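Local coordinates for lysyl oxidase (PDB 1W7C), which oxidises primary amines, including the side-chain amine of lysine, to aldehydes, using copper and a topaquinone cofactor made from one of its own tyrosines, at the interface of chains A and B. Coordinates in Å, arbitrary orientation; residue numbers count along the deposited sequence, not the author numbering. Chains: chain A/B, Lysyl oxidase.

Contact 1: the interface of chains A and B. Residues chain A 344-345, 487-489, 584-585; chain B 512, 530-532.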
loop_
_atom_site.group_PDB
_atom_site.type_symbol
_atom_site.label_atom_id
_atom_site.label_comp_id
_atom_site.label_asym_id
_atom_site.label_seq_id
_atom_site.Cartn_x
_atom_site.Cartn_y
_atom_site.Cartn_z
ATOM N N TYR A 344 -13.325 -5.881 -20.285
ATOM C CA TYR A 344 -12.670 -7.154 -20.629
ATOM C C TYR A 344 -12.063 -7.124 -22.006
ATOM O O TYR A 344 -12.608 -6.467 -22.907
ATOM C CB TYR A 344 -13.677 -8.326 -20.506
ATOM C CG TYR A 344 -14.055 -8.607 -19.076
ATOM C CD1 TYR A 344 -14.865 -7.734 -18.365
ATOM C CD2 TYR A 344 -13.572 -9.735 -18.386
ATOM C CE1 TYR A 344 -15.169 -7.948 -17.051
ATOM C CE2 TYR A 344 -13.869 -9.933 -17.061
ATOM C CZ TYR A 344 -14.662 -9.035 -16.407
ATOM O OH TYR A 344 -14.942 -9.261 -15.089
ATOM N N GLY A 345 -10.935 -7.826 -22.154
ATOM C CA GLY A 345 -10.352 -8.101 -23.458
ATOM C C GLY A 345 -10.402 -9.587 -23.728
ATOM O O GLY A 345 -10.094 -10.373 -22.845
ATOM N N PHE A 487 -8.686 -11.478 -19.232
ATOM C CA PHE A 487 -8.031 -10.258 -18.823
ATOM C C PHE A 487 -8.959 -9.043 -18.779
ATOM O O PHE A 487 -9.736 -8.820 -19.718
ATOM C CB PHE A 487 -6.979 -10.090 -19.905
ATOM C CG PHE A 487 -6.035 -8.928 -19.775
ATOM C CD1 PHE A 487 -5.434 -8.412 -20.933
ATOM C CD2 PHE A 487 -5.614 -8.447 -18.568
ATOM C CE1 PHE A 487 -4.510 -7.392 -20.859
ATOM C CE2 PHE A 487 -4.677 -7.408 -18.507
ATOM C CZ PHE A 487 -4.150 -6.888 -19.638
ATOM N N HIS A 488 -8.920 -8.278 -17.691
ATOM C CA HIS A 488 -9.803 -7.125 -17.581
ATOM C C HIS A 488 -9.188 -6.051 -16.721
ATOM O O HIS A 488 -8.303 -6.309 -15.901
ATOM C CB HIS A 488 -11.181 -7.524 -17.057
ATOM C CG HIS A 488 -11.126 -8.210 -15.724
ATOM N ND1 HIS A 488 -10.739 -9.530 -15.589
ATOM C CD2 HIS A 488 -11.366 -7.761 -14.456
ATOM C CE1 HIS A 488 -10.746 -9.860 -14.303
ATOM N NE2 HIS A 488 -11.130 -8.810 -13.594
ATOM N N ASP A 489 -9.648 -4.819 -16.942
ATOM C CA ASP A 489 -9.345 -3.699 -16.088
ATOM C C ASP A 489 -10.529 -3.377 -15.199
ATOM O O ASP A 489 -11.666 -3.316 -15.665
ATOM C CB ASP A 489 -9.053 -2.438 -16.912
ATOM C CG ASP A 489 -7.660 -2.397 -17.482
ATOM O OD1 ASP A 489 -6.768 -3.133 -16.983
ATOM O OD2 ASP A 489 -7.407 -1.653 -18.440
ATOM N N ILE A 584 -6.034 0.423 -20.006
ATOM C CA ILE A 584 -5.115 0.057 -21.102
ATOM C C ILE A 584 -5.720 0.386 -22.454
ATOM O O ILE A 584 -5.084 1.033 -23.283
ATOM C CB ILE A 584 -4.733 -1.421 -21.004
ATOM C CG1 ILE A 584 -3.996 -1.681 -19.696
ATOM C CG2 ILE A 584 -3.883 -1.825 -22.225
ATOM C CD1 ILE A 584 -3.821 -3.149 -19.334
ATOM N N VAL A 585 -6.935 -0.075 -22.696
ATOM C CA VAL A 585 -7.620 0.175 -23.982
ATOM C C VAL A 585 -7.911 1.682 -24.143
ATOM O O VAL A 585 -8.245 2.346 -23.141
ATOM C CB VAL A 585 -8.919 -0.654 -24.021
ATOM C CG1 VAL A 585 -9.781 -0.287 -25.242
ATOM C CG2 VAL A 585 -8.591 -2.144 -23.964
ATOM N N MET B 512 1.512 -6.149 -20.895
ATOM C CA MET B 512 0.138 -5.800 -21.242
ATOM C C MET B 512 0.148 -4.624 -22.165
ATOM O O MET B 512 0.793 -3.634 -21.889
ATOM C CB MET B 512 -0.609 -5.428 -19.963
ATOM C CG MET B 512 -0.680 -6.525 -18.914
ATOM S SD MET B 512 -1.262 -5.888 -17.353
ATOM C CE MET B 512 -1.262 -7.400 -16.409
ATOM N N LYS B 530 -7.019 -5.320 -25.683
ATOM C CA LYS B 530 -5.784 -5.455 -24.950
ATOM C C LYS B 530 -5.386 -6.917 -24.890
ATOM O O LYS B 530 -6.231 -7.805 -24.852
ATOM C CB LYS B 530 -5.910 -4.855 -23.530
ATOM C CG LYS B 530 -7.054 -5.412 -22.696
ATOM C CD LYS B 530 -7.088 -4.795 -21.314
ATOM C CE LYS B 530 -8.335 -5.071 -20.557
ATOM N NZ LYS B 530 -9.504 -4.287 -21.065
ATOM N N GLN B 531 -4.078 -7.149 -24.884
ATOM C CA GLN B 531 -3.497 -8.475 -24.832
ATOM C C GLN B 531 -2.360 -8.543 -23.818
ATOM O O GLN B 531 -1.770 -7.522 -23.434
ATOM C CB GLN B 531 -2.948 -8.878 -26.188
ATOM C CG GLN B 531 -4.008 -9.004 -27.264
ATOM C CD GLN B 531 -3.439 -9.408 -28.608
ATOM O OE1 GLN B 531 -2.202 -9.451 -28.804
ATOM N NE2 GLN B 531 -4.334 -9.673 -29.556
ATOM N N ILE B 532 -2.024 -9.776 -23.476
ATOM C CA ILE B 532 -0.792 -10.140 -22.786
ATOM C C ILE B 532 0.198 -10.841 -23.728
ATOM O O ILE B 532 -0.207 -11.506 -24.666
ATOM C CB ILE B 532 -1.103 -11.043 -21.574
ATOM C CG1 ILE B 532 -1.982 -12.271 -21.959
ATOM C CG2 ILE B 532 -1.805 -10.204 -20.509
ATOM C CD1 ILE B 532 -1.844 -13.477 -21.043
HETATM O O HOH W 1 -8.835 -1.558 -20.693
HETATM O O HOH W 2 -10.580 -4.823 -23.668
#
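Strands 504-518 and 526-536 of chain B present B:Met512 and B:Lys530 to the loop residue A:Phe487, to the start of strand 488-498 and to the loop residues A:Ile584 and A:Val585. In copper amine oxidases, two-stranded arms reaching from one subunit over the other are a family feature, and these two strands probably form one. A:Phe487 lies immediately before the copper ligand A:His488. Its CG is anti to the backbone N (chi1 -177°), which sends the ring out from the copper strand towards chain B. There B:Lys530 CD lies over one face toward the rim, 3.7 Å from A:Phe487 CE1, and B:Ile532 CG2 covers the opposite face, also near the rim. At the tip of the ring, A:Phe487 CZ meets B:Met512 CG at 3.6 Å; the flexible thioether carries on past CE2. B:Lys530 suits its place by having two characters. Its methylenes run between A:Phe487 and the branched A:Val585, and A:Val585 CG2 is 3.8 Å from B:Lys530 CG. The chain bends at its end (chi4 -74°) and brings the amine to two waters. Water 1, 2.8 Å from B:Lys530 NZ, joins it to A:Asp489 OD2 and A:Val585 N. Water 2, 2.9 Å from B:Lys530 NZ, joins it to the carbonyl A:Tyr344 O. The backbone A:Ile584 N donates to A:Asp489 OD2 at 2.9 Å, nearly along the C-O axis, and helps position this carboxylate. A:Asp489 OD2 stays 4.3 Å from B:Lys530 NZ, where its charge would probably still steady the amine, if that is charged.

Contact 2: the interface of chains A and B. Residues chain A 305-306, 326-327, 448, 685-686, 688; chain B 272-273, 275, 278.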
loop_
_atom_site.group_PDB
_atom_site.type_symbol
_atom_site.label_atom_id
_atom_site.label_comp_id
_atom_site.label_asym_id
_atom_site.label_seq_id
_atom_site.Cartn_x
_atom_site.Cartn_y
_atom_site.Cartn_z
ATOM N N MET A 305 -11.845 11.996 17.297
ATOM C CA MET A 305 -10.500 12.581 17.428
ATOM C C MET A 305 -10.305 13.805 16.536
ATOM O O MET A 305 -9.289 13.937 15.871
ATOM C CB MET A 305 -9.423 11.518 17.175
ATOM C CG MET A 305 -9.573 10.317 18.067
ATOM S SD MET A 305 -9.424 10.751 19.829
ATOM C CE MET A 305 -10.385 9.443 20.520
ATOM N N ASP A 306 -11.263 14.735 16.645
ATOM C CA ASP A 306 -11.278 16.037 15.982
ATOM C C ASP A 306 -11.697 16.009 14.516
ATOM O O ASP A 306 -11.669 17.055 13.866
ATOM C CB ASP A 306 -9.962 16.819 16.152
ATOM C CG ASP A 306 -9.764 17.346 17.551
ATOM O OD1 ASP A 306 -8.600 17.625 17.913
ATOM O OD2 ASP A 306 -10.709 17.544 18.300
ATOM N N PHE A 326 -11.506 18.648 9.973
ATOM C CA PHE A 326 -10.475 18.203 10.913
ATOM C C PHE A 326 -10.060 19.421 11.732
ATOM O O PHE A 326 -9.800 20.497 11.174
ATOM C CB PHE A 326 -9.282 17.563 10.196
ATOM C CG PHE A 326 -8.223 17.086 11.138
ATOM C CD1 PHE A 326 -6.992 17.701 11.219
ATOM C CD2 PHE A 326 -8.479 16.016 11.959
ATOM C CE1 PHE A 326 -6.024 17.249 12.136
ATOM C CE2 PHE A 326 -7.523 15.568 12.856
ATOM C CZ PHE A 326 -6.281 16.185 12.937
ATOM N N LYS A 327 -10.072 19.271 13.046
ATOM C CA LYS A 327 -9.785 20.367 13.983
ATOM C C LYS A 327 -10.546 21.635 13.625
ATOM O O LYS A 327 -9.992 22.741 13.623
ATOM C CB LYS A 327 -8.271 20.571 14.130
ATOM C CG LYS A 327 -7.613 19.384 14.818
ATOM C CD LYS A 327 -6.148 19.626 15.154
ATOM C CE LYS A 327 -5.610 18.492 16.034
ATOM N NZ LYS A 327 -6.155 18.594 17.420
ATOM N N LEU A 448 -4.843 10.222 13.063
ATOM C CA LEU A 448 -4.820 11.258 14.111
ATOM C C LEU A 448 -4.208 12.607 13.604
ATOM O O LEU A 448 -4.488 13.634 14.228
ATOM C CB LEU A 448 -4.040 10.782 15.312
ATOM C CG LEU A 448 -4.710 9.710 16.142
ATOM C CD1 LEU A 448 -3.748 9.254 17.261
ATOM C CD2 LEU A 448 -6.023 10.169 16.782
ATOM N N ASN A 685 0.226 17.223 13.570
ATOM C CA ASN A 685 -0.850 17.481 14.514
ATOM C C ASN A 685 -1.449 16.300 15.286
ATOM O O ASN A 685 -2.449 16.453 15.982
ATOM C CB ASN A 685 -1.958 18.320 13.849
ATOM C CG ASN A 685 -1.877 19.785 14.208
ATOM O OD1 ASN A 685 -2.782 20.314 14.809
ATOM N ND2 ASN A 685 -0.777 20.446 13.832
ATOM N N SER A 686 -0.743 15.176 15.336
ATOM C CA SER A 686 -1.123 14.112 16.253
ATOM C C SER A 686 -0.595 14.262 17.670
ATOM O O SER A 686 -0.962 13.464 18.538
ATOM C CB SER A 686 -0.684 12.750 15.712
ATOM O OG SER A 686 0.717 12.555 15.773
ATOM N N ASP A 688 -1.035 15.941 20.259
ATOM C CA ASP A 688 -1.939 16.094 21.382
ATOM C C ASP A 688 -2.700 14.829 21.833
ATOM O O ASP A 688 -3.384 14.825 22.865
ATOM C CB ASP A 688 -2.936 17.228 21.096
ATOM C CG ASP A 688 -3.794 16.976 19.899
ATOM O OD1 ASP A 688 -3.245 16.539 18.878
ATOM O OD2 ASP A 688 -5.014 17.204 19.903
ATOM N N ALA B 272 -1.918 20.506 26.942
ATOM C CA ALA B 272 -2.793 20.450 25.780
ATOM C C ALA B 272 -4.163 19.850 26.131
ATOM O O ALA B 272 -4.254 18.895 26.905
ATOM C CB ALA B 272 -2.144 19.648 24.687
ATOM N N PRO B 273 -5.229 20.402 25.562
ATOM C CA PRO B 273 -6.555 19.804 25.732
ATOM C C PRO B 273 -6.554 18.355 25.222
ATOM O O PRO B 273 -5.748 17.978 24.363
ATOM C CB PRO B 273 -7.462 20.681 24.857
ATOM C CG PRO B 273 -6.712 21.942 24.615
ATOM C CD PRO B 273 -5.265 21.617 24.725
ATOM N N ARG B 275 -8.516 15.490 23.178
ATOM C CA ARG B 275 -9.589 15.291 22.222
ATOM C C ARG B 275 -10.727 14.506 22.872
ATOM O O ARG B 275 -10.540 13.707 23.800
ATOM C CB ARG B 275 -9.092 14.566 20.972
ATOM C CG ARG B 275 -7.904 15.174 20.278
ATOM C CD ARG B 275 -7.625 14.548 18.983
ATOM N NE ARG B 275 -6.372 15.070 18.397
ATOM C CZ ARG B 275 -5.874 14.723 17.230
ATOM N NH1 ARG B 275 -6.552 13.951 16.381
ATOM N NH2 ARG B 275 -4.666 15.164 16.900
ATOM N N ASP B 278 -10.657 10.745 24.091
ATOM C CA ASP B 278 -9.267 10.293 24.199
ATOM C C ASP B 278 -8.894 9.991 25.659
ATOM O O ASP B 278 -7.750 9.630 25.933
ATOM C CB ASP B 278 -8.295 11.305 23.583
ATOM C CG ASP B 278 -7.115 10.679 22.895
ATOM O OD1 ASP B 278 -7.075 9.422 22.675
ATOM O OD2 ASP B 278 -6.176 11.416 22.496
HETATM O O HOH W 3 -6.109 14.002 23.211
HETATM O O HOH W 4 -6.275 18.592 21.782
#
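A polar subunit interface, in which an arginine from a loop of chain B enters a pocket formed mainly by loops of chain A, helps to join the two halves of the dimer. With chi2 -171° and chi3 -174°, B:Arg275 is drawn out straight, which carries its guanidinium to A:Asp688 and the backbone carbonyls beyond. Its side edge pairs with A:Asp688: B:Arg275 NH2 donates to A:Asp688 OD1 at 2.8 Å on the syn side. B:Arg275 NE donates to A:Asp688 OD2 at 2.9 Å from above the carboxylate plane. A:Lys327 NZ reaches A:Asp688 OD2 from the opposite face, at 3.1 Å, and also bonds A:Asp306 OD1. This second aspartate forms a looser salt bridge with B:Arg275 NE, and its negative charge would help offset the neighbouring lysine and arginine. End-on, NH1 and NH2 both grip the carbonyl A:Leu448 O, in the guanidinium plane. B:Arg275 NH1 also donates to A:Met305 O at 2.8 Å, with that oxygen tilted 28° out of the plane. A lysine in place of B:Arg275 has one nitrogen for all these partners and would probably leave an oxygen of A:Asp688 and some of the carbonyls without a donor. Outside the pocket, the pliable thioether A:Met305 SD packs against B:Asp278 CG, 3.8 Å away, and water 3 links B:Asp278 OD2 and B:Arg275 N to A:Asp688 O. By matching charge and the spacing of donors and acceptors, the site probably holds the chain B loop against chain A and helps set the register of the subunits.

Contact 1 and contact 2 lie about 46 Å apart, measured between the centres of their C-alpha atoms, and share no residue, strand or loop. Because the dimer is two-fold symmetric, each has a twin with the chains exchanged, so the subunits are held at widely separated places. Only contact 2 adds direct polar bonds between the chains. The centre of contact 1 is about 16 Å from A:Asp358, the predicted catalytic base, and that of contact 2 about 37 Å from A:Asp358. Contact 1 adjoins the copper strand and could link arm position to the active site; contact 2 is more likely to serve assembly.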